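Local atomic coordinates of predicted transcriptional regulator (Oenococcus oeni, PDB entry 3BY6), a protein that probably binds DNA through a GntR-type winged helix-turn-helix domain and so regulates transcription. Residues 11-16 with 52-57; 29-34 with 77-82; 33-38 with 71-76. All blocks are in the same frame, centred on the assembly; numbering follows the deposited sequence.

Contact 1: 11-16 with 52-57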
ATOM      1  N   PRO D  11      11.701  -4.051   5.331  1.00 44.81           N
ATOM      2  CA  PRO D  11      12.907  -4.873   5.299  1.00 44.75           C
ATOM      3  C   PRO D  11      12.902  -5.868   4.134  1.00 44.81           C
ATOM      4  O   PRO D  11      11.855  -6.430   3.802  1.00 44.98           O
ATOM      5  CB  PRO D  11      12.850  -5.609   6.629  1.00 44.69           C
ATOM      6  CG  PRO D  11      12.171  -4.670   7.526  1.00 44.91           C
ATOM      7  CD  PRO D  11      11.162  -3.955   6.698  1.00 45.11           C
ATOM      8  N   VAL D  12      14.057  -6.075   3.513  1.00 44.48           N
ATOM      9  CA  VAL D  12      14.105  -6.879   2.316  1.00 44.76           C
ATOM     10  C   VAL D  12      13.623  -8.329   2.591  1.00 45.01           C
ATOM     11  O   VAL D  12      12.931  -8.943   1.747  1.00 44.11           O
ATOM     12  CB  VAL D  12      15.506  -6.850   1.650  1.00 44.71           C
ATOM     13  CG1 VAL D  12      15.524  -7.727   0.401  1.00 44.34           C
ATOM     14  CG2 VAL D  12      15.885  -5.392   1.278  1.00 44.97           C
ATOM     15  N   TYR D  13      13.953  -8.846   3.779  1.00 45.30           N
ATOM     16  CA  TYR D  13      13.602 -10.243   4.122  1.00 45.13           C
ATOM     17  C   TYR D  13      12.082 -10.443   4.103  1.00 44.27           C
ATOM     18  O   TYR D  13      11.611 -11.478   3.637  1.00 44.93           O
ATOM     19  CB  TYR D  13      14.289 -10.712   5.420  1.00 45.63           C
ATOM     20  CG  TYR D  13      13.573 -10.448   6.712  1.00 46.62           C
ATOM     21  CD1 TYR D  13      13.663  -9.219   7.359  1.00 49.18           C
ATOM     22  CD2 TYR D  13      12.828 -11.438   7.313  1.00 47.38           C
ATOM     23  CE1 TYR D  13      12.986  -8.992   8.575  1.00 49.62           C
ATOM     24  CE2 TYR D  13      12.164 -11.239   8.514  1.00 48.37           C
ATOM     25  CZ  TYR D  13      12.243 -10.024   9.152  1.00 49.43           C
ATOM     26  OH  TYR D  13      11.553  -9.868  10.351  1.00 48.78           O
ATOM     27  N   LEU D  14      11.325  -9.422   4.513  1.00 43.23           N
ATOM     28  CA  LEU D  14       9.860  -9.471   4.497  1.00 42.27           C
ATOM     29  C   LEU D  14       9.298  -9.185   3.126  1.00 41.98           C
ATOM     30  O   LEU D  14       8.227  -9.657   2.791  1.00 42.34           O
ATOM     31  CB  LEU D  14       9.261  -8.506   5.536  1.00 42.28           C
ATOM     32  CG  LEU D  14       9.615  -8.915   6.970  1.00 42.75           C
ATOM     33  CD1 LEU D  14       9.528  -7.723   7.972  1.00 43.33           C
ATOM     34  CD2 LEU D  14       8.795 -10.117   7.438  1.00 42.14           C
ATOM     35  N   GLN D  15       9.996  -8.418   2.297  1.00 41.69           N
ATOM     36  CA  GLN D  15       9.546  -8.316   0.918  1.00 41.08           C
ATOM     37  C   GLN D  15       9.687  -9.660   0.188  1.00 40.45           C
ATOM     38  O   GLN D  15       8.901  -9.977  -0.702  1.00 39.94           O
ATOM     39  CB  GLN D  15      10.287  -7.217   0.188  1.00 41.00           C
ATOM     40  CG  GLN D  15      10.063  -5.814   0.816  1.00 42.27           C
ATOM     41  CD  GLN D  15      10.762  -4.706   0.068  1.00 40.98           C
ATOM     42  OE1 GLN D  15      10.831  -4.712  -1.163  1.00 39.11           O
ATOM     43  NE2 GLN D  15      11.285  -3.737   0.813  1.00 42.49           N
ATOM     44  N   LEU D  16      10.701 -10.432   0.546  1.00 40.27           N
ATOM     45  CA  LEU D  16      10.877 -11.756  -0.042  1.00 41.06           C
ATOM     46  C   LEU D  16       9.894 -12.775   0.548  1.00 40.60           C
ATOM     47  O   LEU D  16       9.390 -13.606  -0.180  1.00 40.45           O
ATOM     48  CB  LEU D  16      12.300 -12.272   0.156  1.00 41.32           C
ATOM     49  CG  LEU D  16      12.608 -13.666  -0.422  1.00 40.11           C
ATOM     50  CD1 LEU D  16      12.188 -13.807  -1.885  1.00 36.76           C
ATOM     51  CD2 LEU D  16      14.118 -13.910  -0.248  1.00 40.53           C
ATOM     52  N   VAL D  52      18.070 -13.703   2.840  1.00 49.45           N
ATOM     53  CA  VAL D  52      17.261 -14.817   2.357  1.00 48.26           C
ATOM     54  C   VAL D  52      17.048 -15.863   3.475  1.00 47.91           C
ATOM     55  O   VAL D  52      15.948 -16.404   3.630  1.00 47.77           O
ATOM     56  CB  VAL D  52      17.902 -15.480   1.125  1.00 48.60           C
ATOM     57  CG1 VAL D  52      17.202 -16.839   0.799  1.00 46.95           C
ATOM     58  CG2 VAL D  52      17.871 -14.511  -0.084  1.00 46.67           C
ATOM     59  N   ALA D  53      18.091 -16.117   4.267  1.00 46.74           N
ATOM     60  CA  ALA D  53      17.968 -16.982   5.428  1.00 46.05           C
ATOM     61  C   ALA D  53      16.933 -16.458   6.427  1.00 45.66           C
ATOM     62  O   ALA D  53      16.186 -17.245   6.978  1.00 44.84           O
ATOM     63  CB  ALA D  53      19.303 -17.168   6.089  1.00 45.89           C
ATOM     64  N   LYS D  54      16.871 -15.140   6.659  1.00 46.03           N
ATOM     65  CA  LYS D  54      15.831 -14.589   7.543  1.00 46.58           C
ATOM     66  C   LYS D  54      14.444 -14.770   6.916  1.00 45.26           C
ATOM     67  O   LYS D  54      13.482 -15.027   7.613  1.00 45.40           O
ATOM     68  CB  LYS D  54      16.057 -13.104   7.904  1.00 46.59           C
ATOM     69  CG  LYS D  54      17.450 -12.744   8.403  1.00 49.39           C
ATOM     70  CD  LYS D  54      17.514 -11.472   9.306  1.00 49.63           C
ATOM     71  CE  LYS D  54      16.762 -10.252   8.754  1.00 52.74           C
ATOM     72  NZ  LYS D  54      16.426  -9.278   9.883  1.00 53.61           N
ATOM     73  N   ALA D  55      14.350 -14.636   5.598  1.00 44.43           N
ATOM     74  CA  ALA D  55      13.081 -14.806   4.914  1.00 44.10           C
ATOM     75  C   ALA D  55      12.572 -16.239   5.055  1.00 44.23           C
ATOM     76  O   ALA D  55      11.404 -16.467   5.350  1.00 43.65           O
ATOM     77  CB  ALA D  55      13.235 -14.441   3.454  1.00 43.67           C
ATOM     78  N   TYR D  56      13.465 -17.205   4.826  1.00 44.19           N
ATOM     79  CA  TYR D  56      13.131 -18.623   4.930  1.00 44.62           C
ATOM     80  C   TYR D  56      12.652 -18.981   6.328  1.00 44.90           C
ATOM     81  O   TYR D  56      11.642 -19.646   6.501  1.00 44.47           O
ATOM     82  CB  TYR D  56      14.352 -19.465   4.529  1.00 44.38           C
ATOM     83  CG  TYR D  56      14.495 -19.731   3.030  1.00 44.37           C
ATOM     84  CD1 TYR D  56      13.744 -19.024   2.072  1.00 43.03           C
ATOM     85  CD2 TYR D  56      15.417 -20.690   2.564  1.00 43.81           C
ATOM     86  CE1 TYR D  56      13.910 -19.279   0.694  1.00 42.58           C
ATOM     87  CE2 TYR D  56      15.555 -20.965   1.214  1.00 42.19           C
ATOM     88  CZ  TYR D  56      14.808 -20.260   0.279  1.00 42.19           C
ATOM     89  OH  TYR D  56      14.961 -20.560  -1.065  1.00 42.71           O
ATOM     90  N   LYS D  57      13.383 -18.490   7.317  1.00 45.68           N
ATOM     91  CA  LYS D  57      13.061 -18.689   8.716  1.00 46.62           C
ATOM     92  C   LYS D  57      11.644 -18.178   9.090  1.00 46.43           C
ATOM     93  O   LYS D  57      10.921 -18.834   9.846  1.00 46.33           O
ATOM     94  CB  LYS D  57      14.151 -18.012   9.538  1.00 46.59           C
ATOM     95  CG  LYS D  57      13.981 -18.073  11.042  1.00 48.97           C
ATOM     96  CD  LYS D  57      15.099 -17.282  11.733  1.00 48.94           C
ATOM     97  CE  LYS D  57      14.944 -17.282  13.253  1.00 51.85           C
ATOM     98  NZ  LYS D  57      13.664 -16.638  13.655  1.00 53.34           N
TER

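Contact 2: 29-34 with 77-82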
ATOM      1  N   LEU D  29       4.190 -21.367  -7.163  1.00 47.05           N
ATOM      2  CA  LEU D  29       4.829 -22.425  -6.400  1.00 45.89           C
ATOM      3  C   LEU D  29       3.680 -23.249  -5.877  1.00 45.41           C
ATOM      4  O   LEU D  29       2.698 -22.686  -5.394  1.00 45.13           O
ATOM      5  CB  LEU D  29       5.664 -21.853  -5.259  1.00 45.55           C
ATOM      6  CG  LEU D  29       6.820 -20.947  -5.709  1.00 45.42           C
ATOM      7  CD1 LEU D  29       7.401 -20.138  -4.546  1.00 44.53           C
ATOM      8  CD2 LEU D  29       7.898 -21.768  -6.385  1.00 43.71           C
ATOM      9  N   SER D  30       3.780 -24.574  -6.029  1.00 45.12           N
ATOM     10  CA  SER D  30       2.724 -25.518  -5.638  1.00 44.81           C
ATOM     11  C   SER D  30       3.083 -26.251  -4.361  1.00 43.65           C
ATOM     12  O   SER D  30       4.245 -26.314  -3.969  1.00 42.60           O
ATOM     13  CB  SER D  30       2.441 -26.532  -6.773  1.00 45.22           C
ATOM     14  OG  SER D  30       1.753 -25.898  -7.852  1.00 47.74           O
ATOM     15  N   ALA D  31       2.062 -26.830  -3.732  1.00 43.11           N
ATOM     16  CA  ALA D  31       2.240 -27.642  -2.526  1.00 42.22           C
ATOM     17  C   ALA D  31       3.409 -28.593  -2.701  1.00 41.89           C
ATOM     18  O   ALA D  31       3.525 -29.264  -3.737  1.00 41.73           O
ATOM     19  CB  ALA D  31       0.938 -28.430  -2.184  1.00 41.46           C
ATOM     20  N   ASN D  32       4.273 -28.634  -1.687  1.00 41.55           N
ATOM     21  CA  ASN D  32       5.413 -29.563  -1.623  1.00 41.76           C
ATOM     22  C   ASN D  32       6.554 -29.316  -2.640  1.00 42.31           C
ATOM     23  O   ASN D  32       7.529 -30.058  -2.657  1.00 42.66           O
ATOM     24  CB  ASN D  32       4.919 -31.014  -1.667  1.00 41.14           C
ATOM     25  CG  ASN D  32       3.728 -31.253  -0.713  1.00 40.86           C
ATOM     26  OD1 ASN D  32       2.612 -31.600  -1.158  1.00 38.82           O
ATOM     27  ND2 ASN D  32       3.954 -31.015   0.588  1.00 33.56           N
ATOM     28  N   ASP D  33       6.444 -28.267  -3.458  1.00 42.96           N
ATOM     29  CA  ASP D  33       7.492 -27.911  -4.402  1.00 42.88           C
ATOM     30  C   ASP D  33       8.755 -27.655  -3.603  1.00 43.11           C
ATOM     31  O   ASP D  33       8.723 -27.004  -2.560  1.00 42.49           O
ATOM     32  CB  ASP D  33       7.128 -26.639  -5.196  1.00 43.50           C
ATOM     33  CG  ASP D  33       6.234 -26.918  -6.415  1.00 43.69           C
ATOM     34  OD1 ASP D  33       6.063 -28.089  -6.753  1.00 43.90           O
ATOM     35  OD2 ASP D  33       5.735 -25.954  -7.056  1.00 42.34           O
ATOM     36  N   GLN D  34       9.872 -28.169  -4.096  1.00 43.55           N
ATOM     37  CA  GLN D  34      11.144 -27.884  -3.486  1.00 44.18           C
ATOM     38  C   GLN D  34      11.578 -26.448  -3.818  1.00 43.92           C
ATOM     39  O   GLN D  34      11.463 -25.991  -4.942  1.00 43.28           O
ATOM     40  CB  GLN D  34      12.223 -28.878  -3.916  1.00 44.46           C
ATOM     41  CG  GLN D  34      13.540 -28.585  -3.187  1.00 46.88           C
ATOM     42  CD  GLN D  34      14.468 -29.760  -3.057  1.00 49.35           C
ATOM     43  OE1 GLN D  34      14.334 -30.774  -3.757  1.00 52.09           O
ATOM     44  NE2 GLN D  34      15.428 -29.636  -2.144  1.00 49.80           N
ATOM     45  N   GLY D  77       2.506 -28.465   2.458  1.00 34.46           N
ATOM     46  CA  GLY D  77       1.354 -29.177   1.917  1.00 34.40           C
ATOM     47  C   GLY D  77       0.062 -28.432   2.160  1.00 34.35           C
ATOM     48  O   GLY D  77      -0.932 -28.679   1.483  1.00 35.03           O
ATOM     49  N   ASN D  78       0.095 -27.489   3.098  1.00 34.91           N
ATOM     50  CA  ASN D  78      -1.085 -26.691   3.504  1.00 35.36           C
ATOM     51  C   ASN D  78      -1.290 -25.400   2.733  1.00 35.41           C
ATOM     52  O   ASN D  78      -1.477 -24.311   3.311  1.00 36.77           O
ATOM     53  CB  ASN D  78      -1.007 -26.382   5.007  1.00 34.54           C
ATOM     54  CG  ASN D  78      -0.803 -27.624   5.854  1.00 37.24           C
ATOM     55  OD1 ASN D  78      -1.488 -28.651   5.660  1.00 35.02           O
ATOM     56  ND2 ASN D  78       0.141 -27.545   6.819  1.00 37.57           N
ATOM     57  N   THR D  79      -1.285 -25.498   1.409  1.00 35.51           N
ATOM     58  CA  THR D  79      -1.364 -24.298   0.589  1.00 35.34           C
ATOM     59  C   THR D  79      -2.774 -23.663   0.532  1.00 34.51           C
ATOM     60  O   THR D  79      -2.885 -22.476   0.247  1.00 34.05           O
ATOM     61  CB  THR D  79      -0.935 -24.607  -0.853  1.00 35.47           C
ATOM     62  OG1 THR D  79      -1.777 -25.666  -1.345  1.00 36.95           O
ATOM     63  CG2 THR D  79       0.559 -25.003  -0.886  1.00 34.57           C
ATOM     64  N   ALA D  80      -3.829 -24.458   0.717  1.00 33.11           N
ATOM     65  CA  ALA D  80      -5.215 -23.914   0.753  1.00 32.99           C
ATOM     66  C   ALA D  80      -5.356 -22.965   1.953  1.00 32.81           C
ATOM     67  O   ALA D  80      -6.041 -21.976   1.880  1.00 33.15           O
ATOM     68  CB  ALA D  80      -6.251 -25.012   0.788  1.00 31.23           C
ATOM     69  N   SER D  81      -4.650 -23.263   3.048  1.00 33.28           N
ATOM     70  CA  SER D  81      -4.597 -22.386   4.219  1.00 32.45           C
ATOM     71  C   SER D  81      -3.999 -21.015   3.885  1.00 31.92           C
ATOM     72  O   SER D  81      -4.544 -19.959   4.219  1.00 31.52           O
ATOM     73  CB  SER D  81      -3.771 -23.056   5.314  1.00 32.58           C
ATOM     74  OG  SER D  81      -3.955 -22.423   6.562  1.00 31.83           O
ATOM     75  N   VAL D  82      -2.832 -21.066   3.274  1.00 32.14           N
ATOM     76  CA  VAL D  82      -2.146 -19.915   2.740  1.00 32.41           C
ATOM     77  C   VAL D  82      -2.973 -19.095   1.731  1.00 32.39           C
ATOM     78  O   VAL D  82      -2.926 -17.857   1.745  1.00 32.23           O
ATOM     79  CB  VAL D  82      -0.826 -20.368   2.002  1.00 32.89           C
ATOM     80  CG1 VAL D  82      -0.112 -19.122   1.349  1.00 32.45           C
ATOM     81  CG2 VAL D  82       0.085 -21.117   2.953  1.00 30.50           C
TER

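Contact 3: 33-38 with 71-76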
ATOM      1  N   ASP D  33       6.444 -28.267  -3.458  1.00 42.96           N
ATOM      2  CA  ASP D  33       7.492 -27.911  -4.402  1.00 42.88           C
ATOM      3  C   ASP D  33       8.755 -27.655  -3.603  1.00 43.11           C
ATOM      4  O   ASP D  33       8.723 -27.004  -2.560  1.00 42.49           O
ATOM      5  CB  ASP D  33       7.128 -26.639  -5.196  1.00 43.50           C
ATOM      6  CG  ASP D  33       6.234 -26.918  -6.415  1.00 43.69           C
ATOM      7  OD1 ASP D  33       6.063 -28.089  -6.753  1.00 43.90           O
ATOM      8  OD2 ASP D  33       5.735 -25.954  -7.056  1.00 42.34           O
ATOM      9  N   GLN D  34       9.872 -28.169  -4.096  1.00 43.55           N
ATOM     10  CA  GLN D  34      11.144 -27.884  -3.486  1.00 44.18           C
ATOM     11  C   GLN D  34      11.578 -26.448  -3.818  1.00 43.92           C
ATOM     12  O   GLN D  34      11.463 -25.991  -4.942  1.00 43.28           O
ATOM     13  CB  GLN D  34      12.223 -28.878  -3.916  1.00 44.46           C
ATOM     14  CG  GLN D  34      13.540 -28.585  -3.187  1.00 46.88           C
ATOM     15  CD  GLN D  34      14.468 -29.760  -3.057  1.00 49.35           C
ATOM     16  OE1 GLN D  34      14.334 -30.774  -3.757  1.00 52.09           O
ATOM     17  NE2 GLN D  34      15.428 -29.636  -2.144  1.00 49.80           N
ATOM     18  N   LEU D  35      12.082 -25.761  -2.805  1.00 44.25           N
ATOM     19  CA  LEU D  35      12.547 -24.390  -2.940  1.00 44.70           C
ATOM     20  C   LEU D  35      14.055 -24.476  -3.154  1.00 44.88           C
ATOM     21  O   LEU D  35      14.688 -25.397  -2.598  1.00 45.85           O
ATOM     22  CB  LEU D  35      12.249 -23.641  -1.644  1.00 45.16           C
ATOM     23  CG  LEU D  35      11.597 -22.267  -1.694  1.00 46.16           C
ATOM     24  CD1 LEU D  35      10.383 -22.294  -2.612  1.00 47.66           C
ATOM     25  CD2 LEU D  35      11.242 -21.827  -0.280  1.00 44.56           C
ATOM     26  N   PRO D  36      14.638 -23.555  -3.972  1.00 43.58           N
ATOM     27  CA  PRO D  36      16.092 -23.424  -4.062  1.00 43.17           C
ATOM     28  C   PRO D  36      16.768 -23.251  -2.703  1.00 42.69           C
ATOM     29  O   PRO D  36      16.114 -22.870  -1.735  1.00 42.31           O
ATOM     30  CB  PRO D  36      16.296 -22.140  -4.889  1.00 42.91           C
ATOM     31  CG  PRO D  36      15.061 -21.893  -5.580  1.00 43.30           C
ATOM     32  CD  PRO D  36      13.944 -22.625  -4.872  1.00 43.14           C
ATOM     33  N   SER D  37      18.077 -23.495  -2.646  1.00 42.28           N
ATOM     34  CA  SER D  37      18.844 -23.195  -1.434  1.00 42.23           C
ATOM     35  C   SER D  37      18.869 -21.683  -1.185  1.00 41.88           C
ATOM     36  O   SER D  37      18.554 -20.893  -2.072  1.00 41.94           O
ATOM     37  CB  SER D  37      20.282 -23.771  -1.498  1.00 41.83           C
ATOM     38  OG  SER D  37      21.086 -23.126  -2.467  1.00 42.34           O
ATOM     39  N   VAL D  38      19.222 -21.307   0.038  1.00 42.05           N
ATOM     40  CA  VAL D  38      19.407 -19.931   0.422  1.00 42.53           C
ATOM     41  C   VAL D  38      20.328 -19.222  -0.589  1.00 43.60           C
ATOM     42  O   VAL D  38      20.071 -18.087  -1.007  1.00 42.82           O
ATOM     43  CB  VAL D  38      19.984 -19.838   1.865  1.00 42.73           C
ATOM     44  CG1 VAL D  38      20.614 -18.473   2.135  1.00 40.65           C
ATOM     45  CG2 VAL D  38      18.893 -20.139   2.881  1.00 42.31           C
ATOM     46  N   LYS D  71      17.323 -33.080   3.362  1.00 62.79           N
ATOM     47  CA  LYS D  71      16.545 -33.248   2.121  1.00 61.52           C
ATOM     48  C   LYS D  71      16.318 -31.914   1.377  1.00 59.47           C
ATOM     49  O   LYS D  71      16.591 -31.803   0.173  1.00 59.51           O
ATOM     50  CB  LYS D  71      15.199 -33.909   2.443  1.00 61.76           C
ATOM     51  CG  LYS D  71      14.523 -34.589   1.241  1.00 63.00           C
ATOM     52  CD  LYS D  71      13.589 -35.727   1.690  1.00 62.94           C
ATOM     53  CE  LYS D  71      14.378 -37.043   1.876  1.00 64.14           C
ATOM     54  NZ  LYS D  71      13.679 -38.048   2.714  1.00 63.17           N
ATOM     55  N   GLY D  72      15.831 -30.900   2.082  1.00 56.55           N
ATOM     56  CA  GLY D  72      15.602 -29.613   1.455  1.00 54.28           C
ATOM     57  C   GLY D  72      14.614 -28.736   2.194  1.00 51.98           C
ATOM     58  O   GLY D  72      14.282 -28.997   3.342  1.00 51.21           O
ATOM     59  N   THR D  73      14.211 -27.661   1.517  1.00 49.37           N
ATOM     60  CA  THR D  73      13.173 -26.732   1.952  1.00 47.17           C
ATOM     61  C   THR D  73      12.110 -26.809   0.893  1.00 45.12           C
ATOM     62  O   THR D  73      12.407 -26.755  -0.320  1.00 43.41           O
ATOM     63  CB  THR D  73      13.676 -25.272   1.993  1.00 47.16           C
ATOM     64  OG1 THR D  73      14.819 -25.199   2.849  1.00 48.47           O
ATOM     65  CG2 THR D  73      12.589 -24.305   2.486  1.00 47.12           C
ATOM     66  N   PHE D  74      10.871 -26.913   1.367  1.00 43.02           N
ATOM     67  CA  PHE D  74       9.737 -27.259   0.513  1.00 41.54           C
ATOM     68  C   PHE D  74       8.595 -26.358   0.865  1.00 39.49           C
ATOM     69  O   PHE D  74       8.427 -26.009   2.011  1.00 39.02           O
ATOM     70  CB  PHE D  74       9.300 -28.722   0.770  1.00 41.89           C
ATOM     71  CG  PHE D  74      10.297 -29.737   0.334  1.00 41.22           C
ATOM     72  CD1 PHE D  74      10.256 -30.254  -0.929  1.00 40.44           C
ATOM     73  CD2 PHE D  74      11.292 -30.165   1.196  1.00 43.20           C
ATOM     74  CE1 PHE D  74      11.174 -31.189  -1.332  1.00 39.94           C
ATOM     75  CE2 PHE D  74      12.220 -31.090   0.789  1.00 41.38           C
ATOM     76  CZ  PHE D  74      12.155 -31.599  -0.473  1.00 41.03           C
ATOM     77  N   ILE D  75       7.807 -25.988  -0.129  1.00 38.09           N
ATOM     78  CA  ILE D  75       6.506 -25.362   0.112  1.00 36.31           C
ATOM     79  C   ILE D  75       5.657 -26.325   0.963  1.00 35.88           C
ATOM     80  O   ILE D  75       5.700 -27.528   0.753  1.00 35.21           O
ATOM     81  CB  ILE D  75       5.768 -25.036  -1.199  1.00 36.13           C
ATOM     82  CG1 ILE D  75       6.669 -24.203  -2.146  1.00 35.74           C
ATOM     83  CG2 ILE D  75       4.448 -24.312  -0.915  1.00 31.23           C
ATOM     84  CD1 ILE D  75       7.468 -23.047  -1.448  1.00 38.20           C
ATOM     85  N   THR D  76       4.926 -25.775   1.941  1.00 35.29           N
ATOM     86  CA  THR D  76       3.959 -26.523   2.752  1.00 34.61           C
ATOM     87  C   THR D  76       3.012 -27.390   1.880  1.00 34.33           C
ATOM     88  O   THR D  76       2.767 -27.104   0.704  1.00 34.15           O
ATOM     89  CB  THR D  76       3.129 -25.528   3.643  1.00 34.64           C
ATOM     90  OG1 THR D  76       2.343 -26.262   4.620  1.00 33.47           O
ATOM     91  CG2 THR D  76       2.241 -24.634   2.762  1.00 34.41           C
TER

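Contact 1: 11-16 with 52-57
Helices 12-25 and 49-61 meet here through their segments 12-16 and 52-57, whose axes come within 8.1 Å and cross at -51°. The backbones are nearest where Y13 faces A55, a small residue that lets them approach. Y13 and K54 make the aromatic-lysine half of the contact. The CB of Y13 rests against K54 CB and the backbone N of A55. CG takes the crowded position between backbone N and carbonyl carbon (chi1 88°), which turns the ring across the lysine chain at about a right angle. CD2 lies beside K54 CB and K54 O, while CD1, across the ring from CD2, meets K54 CE at 3.6 Å. K54 bends at chi3 so that CE sits over one ring face, a CH-pi contact of 3.9 Å from CE to the Y13 centroid. NZ continues toward CE1, making an off-centre cation-pi contact, 4.1 Å from K54 NZ to the centroid of the Y13 ring. L14 CG packs on the opposite face, so the ring is held between its own helix and the lysine. A serine in place of Y13 would remove the ring and would probably leave the K54 chain less well fixed at this helix crossing.

The other half is aliphatic: A55 CB, besides lying 3.4 Å from Y13 O, meets L16 CD2, which also reaches V52 CG2 at 3.8 Å; L16 CG stands anti to the backbone N. This buried side continues into helix 38-45, where L16 and V52 both touch T41, and onto I47 of the following loop; elsewhere on helix 12-25, V12 and Q15 pack on I6 of the second subunit.

Contact 2: 29-34 with 77-82
The close packing in this surface contact is confined to one methyl group. T79 CG2 lies against A31, 3.5 Å from A31 CA and 3.7 Å from A31 CB, at the start of helix 79-103. The T79 side chain places OG1 in the crowded position between backbone N and carbonyl carbon (chi1 57°), and CG2, anti to the carbonyl carbon, is the branch that presses on the alanine. The side chain of T79 also touches V24, so it sits between the turn and helix 12-25.

Toward N32 and G77 the fit is looser and more exposed. The N32 amide lies beside the glycine backbone, with ND2 3.5 Å from G77 CA. ND2 is equally near G77 N, but both are donors and no hydrogen bond forms. No hydrogen bond joins the two segments at all; the turn keeps its shape by bonds of its own. D33 N donates to S30 O at 3.0 Å, and S30 N donates to D33 OD2 at 2.6 Å, meeting the carboxylate from above its plane. S30 OG turns instead to D27.

The arrangement is a type II beta turn from S30 to D33, with A31 and N32 at its corners, packed against the first turn of a helix. It joins the loop leading into strand 34-35 of the winged helix-turn-helix domain to the helix that follows strand 72-75.

Contact 3: 33-38 with 71-76
T73 O is gripped by one strong hydrogen bond and one weaker contact. L35 N donates to it at 2.7 Å, almost straight (171°) and within the carbonyl plane, and Q34 CA adds a CA-H...O contact. D33 O is held in a similar way, by I75 N at 2.8 Å, nearly along the C=O axis, with F74 CA as its CA-H...O partner. Between these two bonds Q34 and F74 form an antiparallel, non-hydrogen-bonded pair.

Their side chains share one face of the sheet. Q34 CG stands anti to the backbone N (chi1 -177°), and the extended chain crosses the phenyl ring obliquely, with Q34 CB 3.6 Å from F74 CE1 and the amide near CZ, its plane 29° from that of the ring. At the tip, NE2 makes a weak hydrogen bond to K71 O and passes close to G72 CA. A side chain on G72 would run into this amide, and its backbone angles also call for glycine; K71 and G72 form a classic beta bulge opposite I68.

On the face of L35 and T73 aliphatic groups make the contact. L35 CD2 lies 4.0 Å from T73 CG2, and I75 joins from the side: the L35 and I75 side chains cross at about a right angle, their CD1 atoms a tight 3.2 Å apart. The T73 hydroxyl is taken up by T67 OG1.

Strand 72-75 is the middle strand of the antiparallel sheet, between the short, weakly bonded strand 34-35 and strand 65-68; L35, T73 and I75 all touch I65, and L35 reaches on to Y56 of helix 49-61.

How the contacts relate
Contact 1 is the buried one, contact 3 is partly buried and contact 2 lies at the surface. Contacts 2 and 3 share D33 and Q34; contact 3 pairs them with strand 72-75, contact 2 sets their turn against helix 79-103 that follows it, and N32 N probably hydrogen-bonds to T76 O between them. Contact 1 meets contact 3 through helix 49-61: Y56 OH probably hydrogen-bonds to P36 O, and V38 packs on Y56 and V52. Contacts 1 and 2 do not touch. The chemistry follows the place: aliphatic packing and a lysine-ring contact between helices 12-25 and 49-61, backbone hydrogen bonds between strands in contact 3, and sparse van der Waals contact in contact 2.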